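Local coordinates for protein putative zinc protease (Bordetella pertussis, PDB 3IH6) that is probably part of a zinc-dependent metalloendopeptidase of the M16 family, of which this chain is one fragment, matching in part the inactive peptidase domain, at residues Pro39-Val42 / Gly43-Ala47. Sequence-based numbering, arbitrary orientation.
Sequences PDFV and GLDLA
The opening turns of helix 39-52 bring F41 and D45, and V42 and L46, together four residues apart. Three i to i+4 backbone bonds tie the turns: L44 N to D40 O (3.0 Å), D45 N to F41 O (3.0 Å) and L46 N to V42 O (2.7 Å, nearly straight at 173°). D40 forms a salt bridge through OD1 with R175 NH1, and its charge probably also suits the N-terminal end of the helix. With CG anti to the backbone N (chi1 -158°), D45 carries its carboxylate along the F41 side of the helix, where OD2 lies obliquely 4.5 Å from F41 CE2. That buried carboxylate is satisfied by NE1 of W128 at OD2 and, at OD1, by the N of S1, a residue left from the expression tag. L46 sets CG 3.3 Å from V42 O, while its side chain packs on L121, W128 and V173; V42 meets helix 157-167. G43, buried in the same turn, adds no side-chain bulk. L44 packs on L33 and P34 of a loop and on Y180. The pattern is that of a largely buried alpha-helix, packed among helices 118-136, 157-167 and 170-180 in what is probably the alpha+beta fold of an inactive-type M16 domain.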
loop_
_atom_site.group_PDB
_atom_site.type_symbol
_atom_site.label_atom_id
_atom_site.label_comp_id
_atom_site.label_asym_id
_atom_site.label_seq_id
_atom_site.Cartn_x
_atom_site.Cartn_y
_atom_site.Cartn_z
ATOM N N PRO E 39 -32.098 3.871 -0.214
ATOM C CA PRO E 39 -31.976 2.475 0.286
ATOM C C PRO E 39 -31.441 1.491 -0.779
ATOM O O PRO E 39 -30.470 0.738 -0.540
ATOM C CB PRO E 39 -33.437 2.108 0.649
ATOM C CG PRO E 39 -34.221 3.392 0.551
ATOM C CD PRO E 39 -33.272 4.530 0.376
ATOM N N ASP E 40 -32.026 1.551 -1.969
ATOM C CA ASP E 40 -31.610 0.718 -3.116
ATOM C C ASP E 40 -30.140 0.765 -3.497
ATOM O O ASP E 40 -29.588 -0.191 -4.066
ATOM C CB ASP E 40 -32.491 1.052 -4.323
ATOM C CG ASP E 40 -33.939 0.710 -4.051
ATOM O OD1 ASP E 40 -34.126 -0.187 -3.206
ATOM O OD2 ASP E 40 -34.864 1.349 -4.617
ATOM N N PHE E 41 -29.485 1.865 -3.197
ATOM C CA PHE E 41 -28.117 2.002 -3.685
ATOM C C PHE E 41 -27.262 0.875 -3.138
ATOM O O PHE E 41 -26.575 0.192 -3.908
ATOM C CB PHE E 41 -27.534 3.387 -3.372
ATOM C CG PHE E 41 -26.128 3.591 -3.876
ATOM C CD1 PHE E 41 -25.904 4.275 -5.069
ATOM C CD2 PHE E 41 -25.031 3.124 -3.147
ATOM C CE1 PHE E 41 -24.635 4.487 -5.544
ATOM C CE2 PHE E 41 -23.740 3.348 -3.601
ATOM C CZ PHE E 41 -23.538 4.051 -4.801
ATOM N N VAL E 42 -27.268 0.668 -1.827
ATOM C CA VAL E 42 -26.442 -0.419 -1.314
ATOM C C VAL E 42 -26.916 -1.779 -1.755
ATOM O O VAL E 42 -26.076 -2.697 -1.914
ATOM C CB VAL E 42 -26.164 -0.396 0.200
ATOM C CG1 VAL E 42 -25.514 0.893 0.571
ATOM C CG2 VAL E 42 -27.393 -0.627 0.987
ATOM N N GLY E 43 -28.227 -1.910 -1.999
ATOM C CA GLY E 43 -28.790 -3.147 -2.510
ATOM C C GLY E 43 -28.043 -3.540 -3.782
ATOM O O GLY E 43 -27.558 -4.658 -3.935
ATOM N N LEU E 44 -27.924 -2.593 -4.686
ATOM C CA LEU E 44 -27.303 -2.860 -5.961
ATOM C C LEU E 44 -25.798 -3.048 -5.794
ATOM O O LEU E 44 -25.164 -3.791 -6.557
ATOM C CB LEU E 44 -27.608 -1.726 -6.940
ATOM C CG LEU E 44 -27.422 -2.026 -8.433
ATOM C CD1 LEU E 44 -28.111 -3.282 -8.868
ATOM C CD2 LEU E 44 -27.841 -0.849 -9.289
ATOM N N ASP E 45 -25.246 -2.397 -4.781
ATOM C CA ASP E 45 -23.820 -2.506 -4.456
ATOM C C ASP E 45 -23.576 -3.984 -4.064
ATOM O O ASP E 45 -22.772 -4.692 -4.694
ATOM C CB ASP E 45 -23.552 -1.535 -3.298
ATOM C CG ASP E 45 -22.096 -1.124 -3.168
ATOM O OD1 ASP E 45 -21.297 -1.476 -4.056
ATOM O OD2 ASP E 45 -21.768 -0.420 -2.163
ATOM N N LEU E 46 -24.351 -4.479 -3.098
ATOM C CA LEU E 46 -24.238 -5.884 -2.621
ATOM C C LEU E 46 -24.530 -6.910 -3.723
ATOM O O LEU E 46 -23.818 -7.887 -3.844
ATOM C CB LEU E 46 -25.147 -6.114 -1.433
ATOM C CG LEU E 46 -24.835 -5.237 -0.211
ATOM C CD1 LEU E 46 -26.000 -5.290 0.800
ATOM C CD2 LEU E 46 -23.499 -5.694 0.380
ATOM N N ALA E 47 -25.569 -6.645 -4.529
ATOM C CA ALA E 47 -25.948 -7.478 -5.662
ATOM C C ALA E 47 -24.816 -7.693 -6.661
ATOM O O ALA E 47 -24.595 -8.827 -7.131
ATOM C CB ALA E 47 -27.109 -6.867 -6.365
#